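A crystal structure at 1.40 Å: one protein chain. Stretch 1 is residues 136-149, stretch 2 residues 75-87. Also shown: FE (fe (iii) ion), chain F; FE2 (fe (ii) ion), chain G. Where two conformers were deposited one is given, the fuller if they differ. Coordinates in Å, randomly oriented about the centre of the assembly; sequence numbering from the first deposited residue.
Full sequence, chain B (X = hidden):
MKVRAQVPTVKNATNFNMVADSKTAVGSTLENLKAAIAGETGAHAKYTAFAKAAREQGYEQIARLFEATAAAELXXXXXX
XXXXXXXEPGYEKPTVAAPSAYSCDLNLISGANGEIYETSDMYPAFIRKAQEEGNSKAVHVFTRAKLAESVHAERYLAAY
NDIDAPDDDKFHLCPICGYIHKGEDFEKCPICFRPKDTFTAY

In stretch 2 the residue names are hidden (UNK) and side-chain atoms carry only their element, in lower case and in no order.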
ATOM      1  N   SER B 136     -19.025   7.978  21.293  1.00 13.63           N
ATOM      2  CA  SER B 136     -17.836   7.199  21.631  1.00 13.77           C
ATOM      3  C   SER B 136     -17.883   5.755  21.135  1.00 13.49           C
ATOM      4  O   SER B 136     -16.852   5.191  20.764  1.00 13.45           O
ATOM      5  CB  SER B 136     -17.613   7.214  23.146  1.00 14.17           C
ATOM      6  OG  SER B 136     -18.667   6.557  23.820  1.00 15.14           O
ATOM      7  N   LYS B 137     -19.067   5.154  21.131  1.00 13.26           N
ATOM      8  CA  LYS B 137     -19.201   3.780  20.663  1.00 13.14           C
ATOM      9  C   LYS B 137     -18.823   3.697  19.187  1.00 12.52           C
ATOM     10  O   LYS B 137     -18.120   2.779  18.766  1.00 12.37           O
ATOM     11  CB  LYS B 137     -20.635   3.281  20.862  1.00 13.84           C
ATOM     12  CG  LYS B 137     -21.030   3.106  22.325  1.00 14.94           C
ATOM     13  CD  LYS B 137     -22.392   2.437  22.468  1.00 15.81           C
ATOM     14  CE  LYS B 137     -22.675   2.092  23.924  1.00 16.38           C
ATOM     15  NZ  LYS B 137     -23.963   1.372  24.114  1.00 17.10           N
ATOM     16  N   ALA B 138     -19.283   4.669  18.407  1.00 11.91           N
ATOM     17  CA  ALA B 138     -18.990   4.713  16.982  1.00 11.44           C
ATOM     18  C   ALA B 138     -17.512   5.009  16.764  1.00 11.18           C
ATOM     19  O   ALA B 138     -16.893   4.446  15.865  1.00 10.96           O
ATOM     20  CB  ALA B 138     -19.845   5.771  16.310  1.00 11.43           C
ATOM     21  N   VAL B 139     -16.945   5.891  17.579  1.00 10.94           N
ATOM     22  CA  VAL B 139     -15.529   6.205  17.453  1.00 10.90           C
ATOM     23  C   VAL B 139     -14.734   4.916  17.638  1.00 10.84           C
ATOM     24  O   VAL B 139     -13.794   4.643  16.892  1.00 10.51           O
ATOM     25  CB  VAL B 139     -15.083   7.240  18.515  1.00 10.83           C
ATOM     26  CG1 VAL B 139     -13.564   7.319  18.565  1.00 10.88           C
ATOM     27  CG2 VAL B 139     -15.669   8.612  18.182  1.00 10.92           C
ATOM     28  N   HIS B 140     -15.124   4.117  18.625  1.00 10.87           N
ATOM     29  CA  HIS B 140     -14.438   2.858  18.898  1.00 10.99           C
ATOM     30  C   HIS B 140     -14.525   1.904  17.712  1.00 10.78           C
ATOM     31  O   HIS B 140     -13.511   1.381  17.247  1.00 10.69           O
ATOM     32  CB  HIS B 140     -15.049   2.188  20.131  1.00 11.68           C
ATOM     33  CG  HIS B 140     -14.534   0.806  20.388  1.00 12.53           C
ATOM     34  ND1 HIS B 140     -13.271   0.561  20.881  1.00 13.22           N
ATOM     35  CD2 HIS B 140     -15.108  -0.406  20.201  1.00 12.93           C
ATOM     36  CE1 HIS B 140     -13.090  -0.744  20.991  1.00 13.19           C
ATOM     37  NE2 HIS B 140     -14.188  -1.353  20.585  1.00 13.48           N
ATOM     38  N   VAL B 141     -15.738   1.675  17.224  1.00 10.38           N
ATOM     39  CA  VAL B 141     -15.931   0.770  16.101  1.00 10.23           C
ATOM     40  C   VAL B 141     -15.205   1.231  14.839  1.00  9.98           C
ATOM     41  O   VAL B 141     -14.503   0.448  14.202  1.00 10.01           O
ATOM     42  CB  VAL B 141     -17.434   0.583  15.802  1.00 10.27           C
ATOM     43  CG1 VAL B 141     -17.621  -0.161  14.488  1.00 10.78           C
ATOM     44  CG2 VAL B 141     -18.091  -0.191  16.943  1.00 10.62           C
ATOM     45  N   PHE B 142     -15.363   2.502  14.483  1.00  9.55           N
ATOM     46  CA  PHE B 142     -14.712   3.041  13.293  1.00  9.26           C
ATOM     47  C   PHE B 142     -13.192   2.992  13.428  1.00  9.19           C
ATOM     48  O   PHE B 142     -12.481   2.782  12.448  1.00  9.23           O
ATOM     49  CB  PHE B 142     -15.161   4.483  13.051  1.00  9.22           C
ATOM     50  CG  PHE B 142     -16.562   4.613  12.514  1.00  8.99           C
ATOM     51  CD1 PHE B 142     -17.341   5.713  12.858  1.00  9.10           C
ATOM     52  CD2 PHE B 142     -17.087   3.674  11.627  1.00  8.89           C
ATOM     53  CE1 PHE B 142     -18.616   5.882  12.326  1.00  8.97           C
ATOM     54  CE2 PHE B 142     -18.364   3.834  11.089  1.00  8.96           C
ATOM     55  CZ  PHE B 142     -19.131   4.944  11.439  1.00  8.89           C
ATOM     56  N   THR B 143     -12.698   3.207  14.642  1.00  9.17           N
ATOM     57  CA  THR B 143     -11.266   3.171  14.903  1.00  9.25           C
ATOM     58  C   THR B 143     -10.716   1.768  14.673  1.00  9.19           C
ATOM     59  O   THR B 143      -9.690   1.595  14.010  1.00  9.17           O
ATOM     60  CB  THR B 143     -10.953   3.596  16.352  1.00  9.41           C
ATOM     61  OG1 THR B 143     -11.153   5.008  16.483  1.00  9.94           O
ATOM     62  CG2 THR B 143      -9.517   3.256  16.725  1.00  9.61           C
ATOM     63  N   ARG B 144     -11.392   0.765  15.227  0.50  9.24           N
ATOM     64  CA  ARG B 144     -10.949  -0.613  15.061  0.50  9.31           C
ATOM     65  C   ARG B 144     -10.892  -0.985  13.584  0.50  9.06           C
ATOM     66  O   ARG B 144      -9.911  -1.568  13.122  0.50  8.97           O
ATOM     67  CB  ARG B 144     -11.874  -1.578  15.813  0.50  9.73           C
ATOM     68  CG  ARG B 144     -11.682  -1.580  17.326  0.50 10.33           C
ATOM     69  CD  ARG B 144     -11.850  -2.985  17.911  0.50 10.93           C
ATOM     70  NE  ARG B 144     -11.570  -3.034  19.345  0.50 11.54           N
ATOM     71  CZ  ARG B 144     -10.422  -2.654  19.897  0.50 11.48           C
ATOM     72  NH1 ARG B 144      -9.441  -2.193  19.133  0.50 11.76           N
ATOM     73  NH2 ARG B 144     -10.254  -2.724  21.208  0.50 11.74           N
ATOM     74  N   ALA B 145     -11.940  -0.645  12.840  1.00  8.79           N
ATOM     75  CA  ALA B 145     -11.977  -0.950  11.413  1.00  8.48           C
ATOM     76  C   ALA B 145     -10.842  -0.227  10.690  1.00  8.30           C
ATOM     77  O   ALA B 145     -10.097  -0.840   9.925  1.00  8.20           O
ATOM     78  CB  ALA B 145     -13.329  -0.541  10.814  1.00  8.63           C
ATOM     79  N   LYS B 146     -10.711   1.071  10.949  1.00  7.99           N
ATOM     80  CA  LYS B 146      -9.685   1.906  10.330  1.00  7.80           C
ATOM     81  C   LYS B 146      -8.284   1.326  10.489  1.00  7.71           C
ATOM     82  O   LYS B 146      -7.508   1.283   9.530  1.00  7.53           O
ATOM     83  CB  LYS B 146      -9.752   3.319  10.927  1.00  8.00           C
ATOM     84  CG  LYS B 146      -8.683   4.304  10.454  1.00  7.97           C
ATOM     85  CD  LYS B 146      -7.435   4.251  11.325  1.00  8.24           C
ATOM     86  CE  LYS B 146      -6.451   5.361  10.980  1.00  8.35           C
ATOM     87  NZ  LYS B 146      -5.751   5.130   9.684  1.00  8.54           N
ATOM     88  N   LEU B 147      -7.963   0.878  11.696  1.00  7.69           N
ATOM     89  CA  LEU B 147      -6.647   0.316  11.978  1.00  7.75           C
ATOM     90  C   LEU B 147      -6.380  -0.960  11.193  1.00  7.55           C
ATOM     91  O   LEU B 147      -5.265  -1.188  10.727  1.00  7.62           O
ATOM     92  CB  LEU B 147      -6.508   0.037  13.472  1.00  7.89           C
ATOM     93  CG  LEU B 147      -6.430   1.298  14.337  1.00  8.10           C
ATOM     94  CD1 LEU B 147      -6.624   0.927  15.795  1.00  8.56           C
ATOM     95  CD2 LEU B 147      -5.100   1.996  14.121  1.00  8.78           C
ATOM     96  N   ALA B 148      -7.401  -1.794  11.049  1.00  7.44           N
ATOM     97  CA  ALA B 148      -7.230  -3.035  10.313  1.00  7.39           C
ATOM     98  C   ALA B 148      -7.050  -2.769   8.823  1.00  7.44           C
ATOM     99  O   ALA B 148      -6.297  -3.472   8.157  1.00  7.26           O
ATOM    100  CB  ALA B 148      -8.429  -3.947  10.539  1.00  7.52           C
ATOM    101  N   GLU B 149      -7.715  -1.743   8.298  1.00  7.49           N
ATOM    102  CA  GLU B 149      -7.622  -1.461   6.868  1.00  7.61           C
ATOM    103  C   GLU B 149      -6.209  -1.137   6.406  1.00  7.57           C
ATOM    104  O   GLU B 149      -5.797  -1.563   5.331  1.00  7.43           O
ATOM    105  CB  GLU B 149      -8.562  -0.315   6.477  1.00  8.15           C
ATOM    106  CG  GLU B 149      -9.985  -0.434   7.030  1.00  9.04           C
ATOM    107  CD  GLU B 149     -10.750  -1.654   6.540  1.00  9.73           C
ATOM    108  OE1 GLU B 149     -10.146  -2.734   6.359  1.00  9.86           O
ATOM    109  OE2 GLU B 149     -11.980  -1.535   6.362  1.00 11.01           O
ATOM    110  N   UNK B  75     -16.286  -8.914   9.995  1.00  9.24           N
ATOM    111  CA  UNK B  75     -16.169  -8.574  11.406  1.00  9.28           C
ATOM    112  C   UNK B  75     -16.503  -7.089  11.545  1.00  9.23           C
ATOM    113  O   UNK B  75     -17.199  -6.691  12.474  1.00  9.23           O
ATOM    114  c   UNK B  75     -13.127 -10.777  12.416  1.00 10.05           C
ATOM    115  c   UNK B  75     -14.527 -10.371  12.032  1.00  9.63           C
ATOM    116  c   UNK B  75     -14.738  -8.858  11.934  1.00  9.43           C
ATOM    117  c   UNK B  75     -14.526  -8.188  13.296  1.00  9.64           C
ATOM    118  N   UNK B  76     -16.016  -6.273  10.614  1.00  9.12           N
ATOM    119  CA  UNK B  76     -16.297  -4.841  10.642  1.00  9.24           C
ATOM    120  C   UNK B  76     -17.799  -4.614  10.523  1.00  9.41           C
ATOM    121  O   UNK B  76     -18.377  -3.817  11.260  1.00  9.51           O
ATOM    122  c   UNK B  76     -11.974  -3.942   9.019  1.00  9.08           C
ATOM    123  n   UNK B  76     -11.985  -4.372  10.268  1.00  9.24           N
ATOM    124  n   UNK B  76     -13.225  -3.808   8.615  1.00  9.23           N
ATOM    125  c   UNK B  76     -15.566  -4.138   9.498  1.00  9.17           C
ATOM    126  c   UNK B  76     -14.076  -4.165   9.636  1.00  8.99           C
ATOM    127  c   UNK B  76     -13.286  -4.518  10.678  1.00  9.21           C
ATOM    128  N   UNK B  77     -18.430  -5.314   9.590  1.00  9.63           N
ATOM    129  CA  UNK B  77     -19.869  -5.184   9.407  1.00  9.92           C
ATOM    130  C   UNK B  77     -20.590  -5.535  10.704  1.00 10.06           C
ATOM    131  O   UNK B  77     -21.521  -4.840  11.112  1.00  9.95           O
ATOM    132  c   UNK B  77     -20.366  -6.102   8.278  1.00 10.07           C
ATOM    133  c   UNK B  77     -21.890  -6.177   8.295  1.00 10.24           C
ATOM    134  c   UNK B  77     -20.055  -6.525   5.787  1.00 10.75           C
ATOM    135  c   UNK B  77     -19.852  -5.577   6.936  1.00 10.34           C
ATOM    136  N   UNK B  78     -20.153  -6.611  11.353  1.00 10.18           N
ATOM    137  CA  UNK B  78     -20.772  -7.022  12.601  1.00 10.52           C
ATOM    138  C   UNK B  78     -20.685  -5.946  13.666  1.00 10.70           C
ATOM    139  O   UNK B  78     -21.662  -5.678  14.365  1.00 10.94           O
ATOM    140  N   UNK B  79     -19.516  -5.326  13.794  1.00 10.86           N
ATOM    141  CA  UNK B  79     -19.322  -4.276  14.787  1.00 11.14           C
ATOM    142  C   UNK B  79     -20.201  -3.069  14.494  1.00 11.23           C
ATOM    143  O   UNK B  79     -20.808  -2.497  15.398  1.00 11.33           O
ATOM    144  c   UNK B  79     -15.433  -4.299  15.113  1.00 11.93           C
ATOM    145  c   UNK B  79     -17.858  -3.836  14.814  1.00 11.39           C
ATOM    146  c   UNK B  79     -16.831  -4.868  15.284  1.00 11.67           C
ATOM    147  c   UNK B  79     -17.092  -5.237  16.739  1.00 12.15           C
ATOM    148  N   UNK B  80     -20.263  -2.684  13.225  1.00 11.22           N
ATOM    149  CA  UNK B  80     -21.056  -1.536  12.809  1.00 11.49           C
ATOM    150  C   UNK B  80     -22.550  -1.825  12.899  1.00 11.91           C
ATOM    151  O   UNK B  80     -23.324  -0.990  13.375  1.00 11.92           O
ATOM    152  c   UNK B  80     -20.646  -1.131  11.388  1.00 11.10           C
ATOM    153  c   UNK B  80     -19.202  -0.620  11.363  1.00 10.65           C
ATOM    154  o   UNK B  80     -17.374  -0.200   9.918  1.00 10.44           O
ATOM    155  o   UNK B  80     -19.106  -1.207   9.033  1.00 10.69           O
ATOM    156  c   UNK B  80     -18.522  -0.683  10.003  1.00 10.78           C
ATOM    157  N   UNK B  81     -22.949  -3.015  12.467  1.00 12.64           N
ATOM    158  CA  UNK B  81     -24.351  -3.412  12.510  1.00 13.42           C
ATOM    159  C   UNK B  81     -24.893  -3.408  13.939  1.00 13.64           C
ATOM    160  O   UNK B  81     -26.021  -2.969  14.180  1.00 13.61           O
ATOM    161  c   UNK B  81     -28.288  -5.295  11.625  1.00 15.71           C
ATOM    162  o   UNK B  81     -29.729  -6.986  12.507  1.00 16.70           O
ATOM    163  c   UNK B  81     -27.382  -7.090  12.944  1.00 15.86           C
ATOM    164  c   UNK B  81     -24.517  -4.804  11.897  1.00 14.03           C
ATOM    165  c   UNK B  81     -26.106  -6.551  12.790  1.00 15.37           C
ATOM    166  c   UNK B  81     -27.009  -4.764  11.480  1.00 15.29           C
ATOM    167  c   UNK B  81     -25.902  -5.383  12.058  1.00 14.87           C
ATOM    168  c   UNK B  81     -28.466  -6.457  12.358  1.00 15.98           C
ATOM    169  N   UNK B  82     -24.090  -3.891  14.883  1.00 13.88           N
ATOM    170  CA  UNK B  82     -24.515  -3.938  16.278  1.00 14.35           C
ATOM    171  C   UNK B  82     -24.922  -2.550  16.757  1.00 14.60           C
ATOM    172  O   UNK B  82     -25.907  -2.400  17.479  1.00 14.80           O
ATOM    173  c   UNK B  82     -23.399  -4.489  17.148  1.00 14.40           C
ATOM    174  N   UNK B  83     -24.164  -1.536  16.355  1.00 14.80           N
ATOM    175  CA  UNK B  83     -24.472  -0.170  16.754  1.00 15.15           C
ATOM    176  C   UNK B  83     -25.737   0.340  16.075  1.00 15.44           C
ATOM    177  O   UNK B  83     -26.580   0.972  16.711  1.00 15.45           O
ATOM    178  c   UNK B  83     -21.020   1.658  16.866  1.00 15.40           C
ATOM    179  c   UNK B  83     -22.016   0.570  17.234  1.00 15.33           C
ATOM    180  c   UNK B  83     -23.304   0.765  16.432  1.00 15.21           C
ATOM    181  c   UNK B  83     -22.325   0.621  18.725  1.00 15.48           C
ATOM    182  N   UNK B  84     -25.873   0.069  14.782  1.00 15.71           N
ATOM    183  CA  UNK B  84     -27.051   0.511  14.050  1.00 16.14           C
ATOM    184  C   UNK B  84     -28.313  -0.162  14.589  1.00 16.65           C
ATOM    185  O   UNK B  84     -29.359   0.476  14.715  1.00 16.60           O
ATOM    186  c   UNK B  84     -26.924   0.196  12.542  1.00 15.94           C
ATOM    187  c   UNK B  84     -25.740   0.949  11.950  1.00 15.86           C
ATOM    188  c   UNK B  84     -28.209   0.582  11.821  1.00 15.82           C
ATOM    189  N   UNK B  85     -28.201  -1.446  14.913  1.00 17.25           N
ATOM    190  CA  UNK B  85     -29.328  -2.221  15.429  1.00 18.07           C
ATOM    191  C   UNK B  85     -29.917  -1.660  16.719  1.00 18.56           C
ATOM    192  O   UNK B  85     -31.131  -1.697  16.920  1.00 18.59           O
ATOM    193  c   UNK B  85     -28.906  -3.673  15.640  1.00 18.01           C
ATOM    194  N   UNK B  86     -29.051  -1.157  17.592  0.50 18.92           N
ATOM    195  CA  UNK B  86     -29.484  -0.598  18.865  0.50 19.43           C
ATOM    196  C   UNK B  86     -30.241   0.709  18.663  0.50 19.71           C
ATOM    197  O   UNK B  86     -31.145   1.040  19.430  0.50 19.73           O
ATOM    198  c   UNK B  86     -26.248  -1.309  20.931  0.50 19.86           C
ATOM    199  c   UNK B  86     -27.470  -1.602  20.083  0.50 19.73           C
ATOM    200  c   UNK B  86     -28.272  -0.352  19.767  0.50 19.51           C
ATOM    201  o   UNK B  86     -26.412  -0.734  22.027  0.50 19.97           O
ATOM    202  o   UNK B  86     -25.126  -1.655  20.503  0.50 19.97           O
ATOM    203  N   UNK B  87     -29.868   1.444  17.622  0.50 20.05           N
ATOM    204  CA  UNK B  87     -30.498   2.723  17.325  0.50 20.46           C
ATOM    205  C   UNK B  87     -31.692   2.569  16.387  0.50 20.57           C
ATOM    206  O   UNK B  87     -32.670   3.311  16.489  0.50 20.59           O
ATOM    207  c   UNK B  87     -27.966   6.651  17.778  0.50 21.53           C
ATOM    208  s   UNK B  87     -28.569   6.211  16.148  0.50 21.67           S
ATOM    209  c   UNK B  87     -29.465   3.672  16.714  0.50 20.72           C
ATOM    210  c   UNK B  87     -29.931   5.110  16.572  0.50 21.11           C
TER
HETATM  211 FE    FE F 301     -13.096  -2.400   4.889  1.00 10.00          FE
HETATM  212 FE   FE2 G 302     -10.026  -4.010   4.817  1.00  8.13          FE
HETATM  213  O   HOH W   1     -10.893  -4.149  12.738  1.00 11.48           O
HETATM  214  O   HOH W   2     -11.635  -2.901   3.679  1.00 13.29           O

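Position 75 carries four carbons, forked at the first with one arm two carbons long, and stays clear of stretch 1: Ile 75. At position 76 one carbon leads to a five-membered ring of three carbons and two nitrogens, which lies against Ala 145 and Ala 148; this is His 76. The CA of Ala 145 sits 3.8 Å from the centroid of the His 76 ring and close to the ring normal, a CH-pi contact; the Ala 148 CB meets the ring edge, 3.6 Å from His 76 NE2. A water bound to His 76 NE2 at 2.7 Å also donates a weak hydrogen bond to Arg 144 O.

Position 77 again has four carbons, forked at the first, one arm two carbons long, but points away: Ile 77. Position 78 has no side-chain atoms, so it is Gly 78; stretch 1 leaves room there for a CB, so this contact does not explain the glycine.

Position 79 has four carbons forked at the second and points toward stretch 1, its first carbon against Val 141: Leu 79, with CB 3.7 Å from Val 141 CG1. Position 80 has three carbons, the last bearing two oxygens; a carbon touches Val 141 and an oxygen reaches the edge of the Phe 142 ring. This is Glu 80, with CG 3.5 Å from Val 141 CG1 and OE2 4.2 Å from Phe 142 CD2. That buried oxygen is hydrogen-bonded elsewhere in the structure.

Position 81, one carbon and a six-carbon ring bearing an oxygen, is Tyr 81; position 82, a single carbon, is Ala 82. Neither makes contact. Position 83 again has four carbons forked at the second, one end carbon against Val 141 and Ala 138: Leu 83. Its CD1 lies 3.5 Å from Val 141 CG2, 3.7 Å from Ala 138 CA and 3.6 Å from Lys 137 O, so it rests against the backbone of stretch 1.

Position 84, one carbon carrying two more, is Val 84, and position 85, one carbon, is Ala 85; both are out of reach. Position 86 has three carbons ending in two oxygens, one facing the Lys 137 amine: Glu 86. Position 87, an unbranched chain of two carbons, sulfur and carbon, is Met 87, beyond the contact.

The rule is graded packing between nearly antiparallel helices, 170° apart in direction. Where the backbones come nearest, alanine faces the flat histidine ring, with Ala 145 CA and His 76 CA 5.9 Å apart; where they widen to 7.3 Å between Ala 138 CA and Leu 83 CA, leucine fills the space. Val 141 bridges both leucines. The one salt bridge, long at 3.8 Å from Lys 137 NZ to Glu 86 OE1, lies at the exposed end, while Glu 80 and Glu 149 keep carboxylates buried.

Stretch 2 75-87: IHIGLEYALVAEM
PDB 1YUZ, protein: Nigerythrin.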